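Local structure of alpha-glucosidase (Bacteroides thetaiotaomicron, 5XFM) at residues I339-M344 with K386-W391; V376-M379 with I383-K386; S346-A351 with V356-W361; D312-Y317 with A329-W334. The protein probably hydrolyses terminal beta-L-arabinopyranosides and alpha-galactosides, as a bifunctional calcium-containing enzyme of glycoside hydrolase family 97. The protein carries 1 engineered substitution. One frame throughout, in Å; residues are numbered along the deposited sequence.

All four contacts belong to the catalytic (beta/alpha)8-type barrel of the glycoside hydrolase family 97 region and lie on one side of the chain's centre. Along the chain, contact 4 closes first, joining helix 311-324 to strand 328-331; contact 3 then joins helix 341-353 to strand 357-363, the neighbour of 328-331 in the parallel sheet, with centres about 9 Å apart. Contact 1 reaches from helix 341-353 across to helix 382-395, and its chain span encloses contact 3. Contact 2, about 11 Å from contact 1 between centres, packs the loop before helix 382-395 against its first turns. Met-344 of contact 1 touches residues of contacts 3 and 4, so helix 341-353 packs against both neighbouring strands, 328-331 and 357-363.

Contact 1 (I339-M344 with K386-W391); sequences IGHQRM and KREMKW
Trp-391 and His-341 supply most of the surface buried between the first turn of helix 341-353 and the middle of helix 382-395. The imidazole comes over one face of the indole, its CD2 lying 3.3 Å above the plane and displaced toward the rim of the six-membered ring. The planes are inclined by 49°, which makes the pair neither a parallel stack nor a T-shape. Trp-391 CG is anti to the backbone N (chi1 175°), and this carries the indole across the gap until its CZ2 lies 3.2 Å from the carbonyl O of His-341.

His-341 NE2 donates a hydrogen bond of 3.0 Å to Glu-388 OE2, close to the ring plane, while the carboxylate stands nearly perpendicular to the ring; the exact place of OE2 is less certain. Glu-388 OE1 is taken by a salt bridge to Arg-378. Met-344 adds a smaller apolar touch, its CG 4.0 Å from Trp-391 CH2, before its chain bends away.

The contact joins helices 341-353 and 382-395 on the outside of the barrel, with Trp-335 of helix 335-338 against His-341, Met-344 and Trp-391, and side chains of strand 357-363 against Met-344 and Trp-391.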
loop_
_atom_site.group_PDB
_atom_site.type_symbol
_atom_site.label_atom_id
_atom_site.label_comp_id
_atom_site.label_asym_id
_atom_site.label_seq_id
_atom_site.Cartn_x
_atom_site.Cartn_y
_atom_site.Cartn_z
ATOM N N ILE A 339 15.787 22.964 16.018
ATOM C CA ILE A 339 14.733 23.694 16.723
ATOM C C ILE A 339 14.716 23.334 18.210
ATOM O O ILE A 339 14.647 24.213 19.076
ATOM C CB ILE A 339 13.342 23.421 16.112
ATOM C CG1 ILE A 339 13.289 23.920 14.664
ATOM C CG2 ILE A 339 12.253 24.097 16.933
ATOM C CD1 ILE A 339 12.105 23.405 13.862
ATOM N N GLY A 340 14.766 22.038 18.497
ATOM C CA GLY A 340 14.867 21.553 19.859
ATOM C C GLY A 340 13.543 21.189 20.491
ATOM O O GLY A 340 12.497 21.712 20.112
ATOM N N HIS A 341 13.605 20.295 21.475
ATOM C CA HIS A 341 12.424 19.813 22.187
ATOM C C HIS A 341 11.741 20.948 22.936
ATOM O O HIS A 341 10.514 20.969 23.060
ATOM C CB HIS A 341 12.791 18.697 23.174
ATOM C CG HIS A 341 12.976 17.350 22.540
ATOM N ND1 HIS A 341 14.056 17.048 21.742
ATOM C CD2 HIS A 341 12.226 16.224 22.606
ATOM C CE1 HIS A 341 13.960 15.793 21.332
ATOM N NE2 HIS A 341 12.860 15.272 21.843
ATOM N N GLN A 342 12.542 21.883 23.443
ATOM C CA GLN A 342 12.036 22.951 24.305
ATOM C C GLN A 342 11.153 23.947 23.562
ATOM O O GLN A 342 10.066 24.281 24.019
ATOM C CB GLN A 342 13.203 23.712 24.926
ATOM C CG GLN A 342 14.004 22.931 25.936
ATOM C CD GLN A 342 15.489 23.093 25.702
ATOM O OE1 GLN A 342 15.917 23.497 24.616
ATOM N NE2 GLN A 342 16.288 22.759 26.708
ATOM N N ARG A 343 11.614 24.402 22.400
ATOM C CA ARG A 343 10.853 25.372 21.612
ATOM C C ARG A 343 9.701 24.712 20.877
ATOM O O ARG A 343 8.753 25.385 20.438
ATOM C CB ARG A 343 11.742 26.113 20.611
ATOM C CG ARG A 343 12.854 26.923 21.237
ATOM C CD ARG A 343 13.297 27.996 20.270
ATOM N NE ARG A 343 12.200 28.942 20.071
ATOM C CZ ARG A 343 12.146 29.855 19.104
ATOM N NH1 ARG A 343 13.118 29.938 18.204
ATOM N NH2 ARG A 343 11.102 30.669 19.024
ATOM N N MET A 344 9.801 23.394 20.721
ATOM C CA MET A 344 8.726 22.616 20.116
ATOM C C MET A 344 7.413 22.826 20.854
ATOM O O MET A 344 6.363 22.836 20.237
ATOM C CB MET A 344 9.074 21.129 20.093
ATOM C CG MET A 344 8.076 20.281 19.320
ATOM S SD MET A 344 7.791 20.921 17.648
ATOM C CE MET A 344 9.425 20.760 16.927
ATOM N N LYS A 386 8.994 5.082 25.081
ATOM C CA LYS A 386 7.859 5.436 25.916
ATOM C C LYS A 386 8.097 6.768 26.641
ATOM O O LYS A 386 7.176 7.572 26.780
ATOM C CB LYS A 386 7.552 4.309 26.905
ATOM C CG LYS A 386 6.934 3.094 26.237
ATOM C CD LYS A 386 6.674 1.956 27.210
ATOM C CE LYS A 386 7.958 1.365 27.741
ATOM N NZ LYS A 386 7.708 0.353 28.804
ATOM N N ARG A 387 9.335 7.021 27.057
ATOM C CA ARG A 387 9.678 8.336 27.615
ATOM C C ARG A 387 9.343 9.459 26.614
ATOM O O ARG A 387 8.660 10.458 26.933
ATOM C CB ARG A 387 11.160 8.366 27.992
ATOM C CG ARG A 387 11.656 9.682 28.574
ATOM C CD ARG A 387 13.095 9.539 29.056
ATOM N NE ARG A 387 13.183 8.540 30.118
ATOM C CZ ARG A 387 14.008 7.497 30.104
ATOM N NH1 ARG A 387 14.830 7.315 29.081
ATOM N NH2 ARG A 387 14.006 6.628 31.110
ATOM N N GLU A 388 9.798 9.250 25.384
ATOM C CA GLU A 388 9.560 10.182 24.297
ATOM C C GLU A 388 8.079 10.419 24.083
ATOM O O GLU A 388 7.635 11.562 24.040
ATOM C CB GLU A 388 10.198 9.662 23.010
ATOM C CG GLU A 388 10.252 10.677 21.885
ATOM C CD GLU A 388 11.288 11.759 22.114
ATOM O OE1 GLU A 388 12.217 11.541 22.923
ATOM O OE2 GLU A 388 11.174 12.825 21.478
ATOM N N MET A 389 7.316 9.332 24.011
ATOM C CA MET A 389 5.890 9.381 23.698
ATOM C C MET A 389 5.066 10.004 24.828
ATOM O O MET A 389 4.017 10.607 24.588
ATOM C CB MET A 389 5.379 7.973 23.374
ATOM C CG MET A 389 5.736 7.493 21.966
ATOM S SD MET A 389 5.272 5.771 21.611
ATOM C CE MET A 389 5.922 5.596 19.947
ATOM N N LYS A 390 5.531 9.825 26.058
ATOM C CA LYS A 390 4.979 10.541 27.203
ATOM C C LYS A 390 5.152 12.042 27.004
ATOM O O LYS A 390 4.212 12.821 27.222
ATOM C CB LYS A 390 5.659 10.098 28.503
ATOM C CG LYS A 390 5.096 10.761 29.745
ATOM C CD LYS A 390 4.455 9.736 30.670
ATOM C CE LYS A 390 4.225 10.306 32.070
ATOM N NZ LYS A 390 5.465 10.842 32.699
ATOM N N TRP A 391 6.364 12.447 26.622
ATOM C CA TRP A 391 6.601 13.861 26.308
ATOM C C TRP A 391 5.661 14.350 25.190
ATOM O O TRP A 391 4.996 15.387 25.334
ATOM C CB TRP A 391 8.063 14.098 25.919
ATOM C CG TRP A 391 8.369 15.503 25.478
ATOM C CD1 TRP A 391 8.481 16.607 26.280
ATOM C CD2 TRP A 391 8.626 15.955 24.139
ATOM N NE1 TRP A 391 8.779 17.716 25.519
ATOM C CE2 TRP A 391 8.877 17.343 24.204
ATOM C CE3 TRP A 391 8.669 15.323 22.894
ATOM C CZ2 TRP A 391 9.159 18.105 23.070
ATOM C CZ3 TRP A 391 8.948 16.078 21.765
ATOM C CH2 TRP A 391 9.190 17.455 21.862
#

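Contact 2 (V376-M379 with I383-K386); sequences VNRM and IIRK
Arg-385 reaches back from its helix to grip the main chain of the loop at Met-379. Its NH1 donates to Met-379 O over 2.6 Å, with an N-H...O angle of 148°; the acceptor lies at the edge of the guanidinium, near its plane, whereas the nitrogen stands above the carbonyl plane. The chain leaves the helix extended, CG anti to the backbone N, and turns at chi3 (57°) to bring NH1 round to this oxygen. Lower down, Met-379 SD crosses the aliphatic stem at about a right angle, 3.9 Å from Arg-385 CG, and Arg-385 CA makes a CH...O contact of 3.2 Å with Arg-378 O.

Beside it, Ile-384 points its CG2 branch into the loop, 3.5 Å from Asn-377 O and 3.7 Å from Arg-378 CD. In the barrel this is the end of the long beta-to-alpha loop that joins strand 357-363 to helix 382-395, folded against the first turns of that helix.

Further out, Asp-422 on helix 410-425 holds Arg-385 through a salt bridge to NE, and Leu-415 and Ile-419 of the same helix pack on the side chain. Replacing the arginine by alanine is likely to leave Met-379 O without this donor and take one cationic partner from Asp-422. Arg-378 is positioned in turn by its ion pair with Glu-388 and by packing on Tyr-362.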
loop_
_atom_site.group_PDB
_atom_site.type_symbol
_atom_site.label_atom_id
_atom_site.label_comp_id
_atom_site.label_asym_id
_atom_site.label_seq_id
_atom_site.Cartn_x
_atom_site.Cartn_y
_atom_site.Cartn_z
ATOM N N VAL A 376 17.336 10.688 16.240
ATOM C CA VAL A 376 17.652 9.265 16.138
ATOM C C VAL A 376 17.657 8.654 17.540
ATOM O O VAL A 376 17.791 9.380 18.527
ATOM C CB VAL A 376 19.028 9.002 15.460
ATOM C CG1 VAL A 376 18.968 9.277 13.955
ATOM C CG2 VAL A 376 20.135 9.818 16.129
ATOM N N ASN A 377 17.477 7.333 17.616
ATOM C CA ASN A 377 17.578 6.586 18.875
ATOM C C ASN A 377 16.488 6.908 19.882
ATOM O O ASN A 377 16.669 6.715 21.087
ATOM C CB ASN A 377 18.947 6.827 19.520
ATOM C CG ASN A 377 20.081 6.434 18.616
ATOM O OD1 ASN A 377 19.968 5.469 17.866
ATOM N ND2 ASN A 377 21.154 7.217 18.623
ATOM N N ARG A 378 15.348 7.374 19.388
ATOM C CA ARG A 378 14.218 7.628 20.258
ATOM C C ARG A 378 13.069 6.622 20.058
ATOM O O ARG A 378 12.064 6.704 20.756
ATOM C CB ARG A 378 13.708 9.060 20.044
ATOM C CG ARG A 378 14.694 10.159 20.457
ATOM C CD ARG A 378 15.139 10.015 21.910
ATOM N NE ARG A 378 16.197 10.956 22.278
ATOM C CZ ARG A 378 16.004 12.139 22.862
ATOM N NH1 ARG A 378 14.781 12.560 23.162
ATOM N NH2 ARG A 378 17.045 12.906 23.153
ATOM N N MET A 379 13.218 5.659 19.150
ATOM C CA MET A 379 12.092 4.766 18.818
ATOM C C MET A 379 12.449 3.269 18.850
ATOM O O MET A 379 11.567 2.420 18.790
ATOM C CB MET A 379 11.516 5.107 17.434
ATOM C CG MET A 379 10.769 6.440 17.341
ATOM S SD MET A 379 9.167 6.457 18.153
ATOM C CE MET A 379 9.257 8.005 19.056
ATOM N N ILE A 383 12.113 1.660 26.475
ATOM C CA ILE A 383 12.183 2.617 27.576
ATOM C C ILE A 383 12.238 4.060 27.074
ATOM O O ILE A 383 11.415 4.906 27.457
ATOM C CB ILE A 383 13.406 2.347 28.467
ATOM C CG1 ILE A 383 13.240 1.015 29.200
ATOM C CG2 ILE A 383 13.613 3.492 29.457
ATOM C CD1 ILE A 383 14.532 0.468 29.796
ATOM N N ILE A 384 13.211 4.325 26.207
ATOM C CA ILE A 384 13.416 5.656 25.648
ATOM C C ILE A 384 12.222 6.080 24.803
ATOM O O ILE A 384 11.807 7.242 24.839
ATOM C CB ILE A 384 14.705 5.700 24.806
ATOM C CG1 ILE A 384 15.919 5.472 25.705
ATOM C CG2 ILE A 384 14.840 7.020 24.061
ATOM C CD1 ILE A 384 17.202 5.300 24.943
ATOM N N ARG A 385 11.648 5.123 24.080
ATOM C CA ARG A 385 10.506 5.383 23.210
ATOM C C ARG A 385 9.282 5.809 24.009
ATOM O O ARG A 385 8.601 6.773 23.657
ATOM C CB ARG A 385 10.176 4.144 22.363
ATOM C CG ARG A 385 8.992 4.337 21.421
ATOM C CD ARG A 385 8.752 3.107 20.553
ATOM N NE ARG A 385 8.536 1.901 21.348
ATOM C CZ ARG A 385 9.247 0.787 21.208
ATOM N NH1 ARG A 385 10.214 0.729 20.304
ATOM N NH2 ARG A 385 8.994 -0.266 21.971
ATOM N N LYS A 386 8.994 5.082 25.081
ATOM C CA LYS A 386 7.859 5.436 25.916
ATOM C C LYS A 386 8.097 6.768 26.641
ATOM O O LYS A 386 7.176 7.572 26.780
ATOM C CB LYS A 386 7.552 4.309 26.905
ATOM C CG LYS A 386 6.934 3.094 26.237
ATOM C CD LYS A 386 6.674 1.956 27.210
ATOM C CE LYS A 386 7.958 1.365 27.741
ATOM N NZ LYS A 386 7.708 0.353 28.804
#

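Contact 3 (S346-A351 with V356-W361); sequences SLVEYA and VELFLW
Leu-358 projects from its strand toward the helix and spreads its two methyl branches over different residues. CD1 goes to Val-348, meeting CG2 at 3.5 Å as the two side chains slant across each other, and CD2 goes to Ala-351, whose CB is 4.1 Å away. With CG anti to the carbonyl carbon (chi1 -55°), the leucine presents this fork to Val-348 and Ala-351, which lie almost one turn apart on the helix. Val-348 answers with its CG2 branch, the one that is anti to its own carbonyl carbon.

Ala-351 has the largest surface covered here. Its small methyl fits where the backbones come nearest, 4.0 Å from Val-356 CG1 and close against the carbonyl of Val-356. The main chain is tied at the same point: Val-356 N donates to Ala-351 O over 2.7 Å, the nitrogen standing above the carbonyl plane. A water completes the join by donating to Val-348 O at 2.9 Å and to Val-356 O at 2.8 Å, so one molecule bridges a carbonyl of the helix and one at the start of the strand.

Helix 346-351 and strand 357-361 run at 141° to one another, as in an alpha-to-beta return of the barrel. Strand 357-363 pairs with 328-331 in the parallel sheet and Leu-358 also packs on Ala-329 and Ile-331, while helix 311-324 flanks Leu-347 and Tyr-350.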
loop_
_atom_site.group_PDB
_atom_site.type_symbol
_atom_site.label_atom_id
_atom_site.label_comp_id
_atom_site.label_asym_id
_atom_site.label_seq_id
_atom_site.Cartn_x
_atom_site.Cartn_y
_atom_site.Cartn_z
ATOM N N SER A 346 6.367 25.597 22.387
ATOM C CA SER A 346 5.798 26.885 22.017
ATOM C C SER A 346 5.292 26.833 20.583
ATOM O O SER A 346 4.312 27.490 20.238
ATOM C CB SER A 346 6.824 28.008 22.200
ATOM O OG SER A 346 7.894 27.891 21.280
ATOM N N LEU A 347 5.947 26.025 19.755
ATOM C CA LEU A 347 5.478 25.816 18.386
ATOM C C LEU A 347 4.127 25.089 18.399
ATOM O O LEU A 347 3.209 25.442 17.652
ATOM C CB LEU A 347 6.518 25.036 17.576
ATOM C CG LEU A 347 6.753 25.399 16.104
ATOM C CD1 LEU A 347 6.720 26.907 15.856
ATOM C CD2 LEU A 347 8.080 24.820 15.631
ATOM N N VAL A 348 4.006 24.085 19.262
ATOM C CA VAL A 348 2.757 23.337 19.422
ATOM C C VAL A 348 1.644 24.249 19.929
ATOM O O VAL A 348 0.514 24.200 19.439
ATOM C CB VAL A 348 2.926 22.133 20.385
ATOM C CG1 VAL A 348 1.581 21.535 20.755
ATOM C CG2 VAL A 348 3.838 21.066 19.775
ATOM N N GLU A 349 1.965 25.067 20.926
ATOM C CA GLU A 349 1.011 26.030 21.472
ATOM C C GLU A 349 0.525 26.998 20.386
ATOM O O GLU A 349 -0.675 27.269 20.251
ATOM C CB GLU A 349 1.649 26.781 22.631
ATOM C CG GLU A 349 1.704 25.952 23.895
ATOM C CD GLU A 349 2.567 26.579 24.966
ATOM O OE1 GLU A 349 3.511 27.323 24.615
ATOM O OE2 GLU A 349 2.315 26.303 26.159
ATOM N N TYR A 350 1.476 27.509 19.610
ATOM C CA TYR A 350 1.175 28.429 18.523
ATOM C C TYR A 350 0.246 27.764 17.506
ATOM O O TYR A 350 -0.754 28.351 17.093
ATOM C CB TYR A 350 2.465 28.886 17.836
ATOM C CG TYR A 350 2.239 29.846 16.687
ATOM C CD1 TYR A 350 2.033 31.202 16.919
ATOM C CD2 TYR A 350 2.206 29.392 15.375
ATOM C CE1 TYR A 350 1.820 32.084 15.873
ATOM C CE2 TYR A 350 1.986 30.262 14.324
ATOM C CZ TYR A 350 1.796 31.608 14.578
ATOM O OH TYR A 350 1.580 32.479 13.535
ATOM N N ALA A 351 0.573 26.533 17.119
ATOM C CA ALA A 351 -0.257 25.765 16.192
ATOM C C ALA A 351 -1.669 25.542 16.726
ATOM O O ALA A 351 -2.651 25.647 15.982
ATOM C CB ALA A 351 0.400 24.429 15.875
ATOM N N VAL A 356 -4.419 24.144 14.654
ATOM C CA VAL A 356 -3.522 23.241 13.941
ATOM C C VAL A 356 -2.800 22.340 14.942
ATOM O O VAL A 356 -2.384 22.796 16.008
ATOM C CB VAL A 356 -2.464 24.026 13.110
ATOM C CG1 VAL A 356 -1.392 23.089 12.560
ATOM C CG2 VAL A 356 -3.123 24.813 11.987
ATOM N N GLU A 357 -2.651 21.064 14.601
ATOM C CA GLU A 357 -1.896 20.133 15.429
ATOM C C GLU A 357 -0.722 19.563 14.641
ATOM O O GLU A 357 -0.697 19.651 13.414
ATOM C CB GLU A 357 -2.826 19.031 15.939
ATOM C CG GLU A 357 -3.621 19.464 17.167
ATOM C CD GLU A 357 -4.899 18.682 17.343
ATOM O OE1 GLU A 357 -5.516 18.334 16.316
ATOM O OE2 GLU A 357 -5.289 18.418 18.501
ATOM N N LEU A 358 0.249 18.977 15.338
ATOM C CA LEU A 358 1.494 18.584 14.683
ATOM C C LEU A 358 1.750 17.080 14.571
ATOM O O LEU A 358 1.327 16.284 15.411
ATOM C CB LEU A 358 2.687 19.217 15.403
ATOM C CG LEU A 358 2.687 20.730 15.570
ATOM C CD1 LEU A 358 3.967 21.149 16.248
ATOM C CD2 LEU A 358 2.555 21.404 14.216
ATOM N N PHE A 359 2.441 16.715 13.497
ATOM C CA PHE A 359 3.091 15.416 13.371
ATOM C C PHE A 359 4.584 15.666 13.444
ATOM O O PHE A 359 5.081 16.613 12.827
ATOM C CB PHE A 359 2.738 14.731 12.054
ATOM C CG PHE A 359 1.464 13.948 12.086
ATOM C CD1 PHE A 359 0.255 14.580 12.314
ATOM C CD2 PHE A 359 1.465 12.584 11.819
ATOM C CE1 PHE A 359 -0.923 13.868 12.313
ATOM C CE2 PHE A 359 0.285 11.864 11.813
ATOM C CZ PHE A 359 -0.909 12.504 12.061
ATOM N N LEU A 360 5.301 14.844 14.198
ATOM C CA LEU A 360 6.751 14.986 14.269
ATOM C C LEU A 360 7.484 13.785 13.670
ATOM O O LEU A 360 7.063 12.630 13.842
ATOM C CB LEU A 360 7.199 15.208 15.714
ATOM C CG LEU A 360 6.675 16.485 16.371
ATOM C CD1 LEU A 360 7.281 16.670 17.754
ATOM C CD2 LEU A 360 6.970 17.689 15.485
ATOM N N TRP A 361 8.566 14.091 12.949
ATOM C CA TRP A 361 9.441 13.109 12.306
ATOM C C TRP A 361 10.396 12.454 13.296
ATOM O O TRP A 361 11.031 13.132 14.111
ATOM C CB TRP A 361 10.254 13.777 11.184
ATOM C CG TRP A 361 11.025 12.826 10.291
ATOM C CD1 TRP A 361 10.622 12.339 9.075
ATOM C CD2 TRP A 361 12.337 12.282 10.520
ATOM N NE1 TRP A 361 11.592 11.517 8.545
ATOM C CE2 TRP A 361 12.652 11.466 9.411
ATOM C CE3 TRP A 361 13.268 12.399 11.555
ATOM C CZ2 TRP A 361 13.859 10.776 9.312
ATOM C CZ3 TRP A 361 14.460 11.709 11.456
ATOM C CH2 TRP A 361 14.745 10.908 10.344
HETATM O O HOH W 1 -0.934 21.917 18.282
#

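Contact 4 (D312-Y317 with A329-W334); sequences DDQVRY and ALIDNW
Gln-314 meets Ile-331 with the flat end of its side chain, and van der Waals packing makes up the direct part of this contact. The amide oxygen OE1 lies 3.4 Å from Ile-331 CG1, and the amide carbon CD is 4.1 Å from the same atom, with the CG2 methyl only slightly farther off. A bend at chi2 (-45°) of Gln-314 turns the amide onto the branched isoleucine, whose CG1 arm is anti to its carbonyl carbon. Ile-331 also packs on Met-344 of helix 341-353 and on Leu-360 of the adjoining strand. With a glycine here, the flat amide of Gln-314 would probably lose the CG1 and CG2 surface it lies on, and a gap would open between helix and strand.

The polar link between the segments runs through water. One molecule donates to Gln-314 OE1 at 2.8 Å and to Leu-330 O at 2.9 Å, bridging a helix side chain and a strand carbonyl that are themselves 4.2 Å apart, OE1 to O.

Helix 311-324 and strand 328-331 form an alpha-to-beta step of the parallel barrel, with the helix laid on the outer side of the sheet. The strand is held in it by backbone hydrogen bonds of Ile-331 with Phe-359 and Trp-361, and of Leu-330 with Thr-298.

Among the bonds that position these groups, Gln-314 NE2 is held by Ser-308 O and Ser-300 OG, which fixes the rotation of the amide and leaves OE1 directed at the water.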
loop_
_atom_site.group_PDB
_atom_site.type_symbol
_atom_site.label_atom_id
_atom_site.label_comp_id
_atom_site.label_asym_id
_atom_site.label_seq_id
_atom_site.Cartn_x
_atom_site.Cartn_y
_atom_site.Cartn_z
ATOM N N ASP A 312 10.864 29.639 12.367
ATOM C CA ASP A 312 10.073 30.625 11.630
ATOM C C ASP A 312 9.380 30.051 10.396
ATOM O O ASP A 312 8.232 30.390 10.107
ATOM C CB ASP A 312 10.965 31.803 11.209
ATOM C CG ASP A 312 11.424 32.646 12.389
ATOM O OD1 ASP A 312 10.819 32.543 13.481
ATOM O OD2 ASP A 312 12.391 33.417 12.224
ATOM N N ASP A 313 10.070 29.176 9.675
ATOM C CA ASP A 313 9.472 28.519 8.517
ATOM C C ASP A 313 8.349 27.587 8.944
ATOM O O ASP A 313 7.332 27.463 8.259
ATOM C CB ASP A 313 10.528 27.742 7.735
ATOM C CG ASP A 313 11.462 28.653 6.957
ATOM O OD1 ASP A 313 11.023 29.745 6.541
ATOM O OD2 ASP A 313 12.639 28.281 6.772
ATOM N N GLN A 314 8.522 26.947 10.094
ATOM C CA GLN A 314 7.473 26.081 10.620
ATOM C C GLN A 314 6.288 26.927 11.059
ATOM O O GLN A 314 5.150 26.503 10.929
ATOM C CB GLN A 314 7.998 25.234 11.776
ATOM C CG GLN A 314 9.042 24.187 11.363
ATOM C CD GLN A 314 8.665 23.427 10.105
ATOM O OE1 GLN A 314 7.589 22.840 10.028
ATOM N NE2 GLN A 314 9.566 23.405 9.126
ATOM N N VAL A 315 6.554 28.132 11.555
ATOM C CA VAL A 315 5.482 29.078 11.848
ATOM C C VAL A 315 4.732 29.394 10.558
ATOM O O VAL A 315 3.502 29.424 10.522
ATOM C CB VAL A 315 6.004 30.387 12.478
ATOM C CG1 VAL A 315 4.916 31.468 12.460
ATOM C CG2 VAL A 315 6.486 30.145 13.899
ATOM N N ARG A 316 5.493 29.622 9.496
ATOM C CA ARG A 316 4.922 29.888 8.180
ATOM C C ARG A 316 3.993 28.768 7.718
ATOM O O ARG A 316 2.884 29.033 7.254
ATOM C CB ARG A 316 6.048 30.099 7.161
ATOM C CG ARG A 316 6.544 31.530 7.106
ATOM C CD ARG A 316 7.708 31.698 6.149
ATOM N NE ARG A 316 8.212 33.067 6.181
ATOM C CZ ARG A 316 9.349 33.424 6.770
ATOM N NH1 ARG A 316 10.102 32.509 7.371
ATOM N NH2 ARG A 316 9.735 34.695 6.760
ATOM N N TYR A 317 4.433 27.519 7.850
ATOM C CA TYR A 317 3.621 26.395 7.379
ATOM C C TYR A 317 2.449 26.075 8.304
ATOM O O TYR A 317 1.425 25.549 7.864
ATOM C CB TYR A 317 4.503 25.163 7.170
ATOM C CG TYR A 317 4.971 25.059 5.740
ATOM C CD1 TYR A 317 5.983 25.884 5.271
ATOM C CD2 TYR A 317 4.403 24.148 4.857
ATOM C CE1 TYR A 317 6.419 25.813 3.968
ATOM C CE2 TYR A 317 4.836 24.071 3.543
ATOM C CZ TYR A 317 5.849 24.907 3.108
ATOM O OH TYR A 317 6.304 24.853 1.812
ATOM N N ALA A 329 0.145 19.924 10.624
ATOM C CA ALA A 329 1.405 20.332 10.032
ATOM C C ALA A 329 2.475 19.305 10.388
ATOM O O ALA A 329 2.662 18.970 11.561
ATOM C CB ALA A 329 1.813 21.723 10.510
ATOM N N LEU A 330 3.168 18.802 9.374
ATOM C CA LEU A 330 4.245 17.835 9.564
ATOM C C LEU A 330 5.601 18.528 9.639
ATOM O O LEU A 330 5.999 19.223 8.708
ATOM C CB LEU A 330 4.253 16.809 8.428
ATOM C CG LEU A 330 5.514 15.944 8.299
ATOM C CD1 LEU A 330 5.772 15.107 9.557
ATOM C CD2 LEU A 330 5.431 15.055 7.063
ATOM N N ILE A 331 6.294 18.358 10.761
ATOM C CA ILE A 331 7.649 18.878 10.910
ATOM C C ILE A 331 8.639 17.735 10.692
ATOM O O ILE A 331 8.603 16.735 11.410
ATOM C CB ILE A 331 7.861 19.531 12.293
ATOM C CG1 ILE A 331 6.849 20.666 12.502
ATOM C CG2 ILE A 331 9.291 20.039 12.434
ATOM C CD1 ILE A 331 7.020 21.424 13.818
ATOM N N ASP A 332 9.522 17.885 9.704
ATOM C CA ASP A 332 10.303 16.753 9.202
ATOM C C ASP A 332 11.661 16.634 9.904
ATOM O O ASP A 332 11.855 17.202 10.978
ATOM C CB ASP A 332 10.483 16.878 7.689
ATOM C CG ASP A 332 10.411 15.528 6.971
ATOM O OD1 ASP A 332 11.379 14.736 7.014
ATOM O OD2 ASP A 332 9.363 15.268 6.349
ATOM N N ASN A 333 12.590 15.889 9.299
ATOM C CA ASN A 333 13.889 15.592 9.916
ATOM C C ASN A 333 14.708 16.822 10.340
ATOM O O ASN A 333 14.485 17.915 9.832
ATOM C CB ASN A 333 14.737 14.749 8.959
ATOM C CG ASN A 333 14.944 15.419 7.606
ATOM O OD1 ASN A 333 14.738 16.623 7.446
ATOM N ND2 ASN A 333 15.370 14.636 6.630
ATOM N N TRP A 334 15.640 16.596 11.273
ATOM C CA TRP A 334 16.547 17.581 11.889
ATOM C C TRP A 334 15.931 18.478 12.969
ATOM O O TRP A 334 16.647 19.289 13.560
ATOM C CB TRP A 334 17.199 18.502 10.843
ATOM C CG TRP A 334 18.049 17.811 9.834
ATOM C CD1 TRP A 334 17.806 17.702 8.494
ATOM C CD2 TRP A 334 19.275 17.114 10.077
ATOM N NE1 TRP A 334 18.811 16.993 7.887
ATOM C CE2 TRP A 334 19.724 16.616 8.836
ATOM C CE3 TRP A 334 20.037 16.863 11.220
ATOM C CZ2 TRP A 334 20.903 15.884 8.706
ATOM C CZ3 TRP A 334 21.208 16.132 11.090
ATOM C CH2 TRP A 334 21.628 15.649 9.841
HETATM O O HOH W 2 5.869 22.022 8.005
#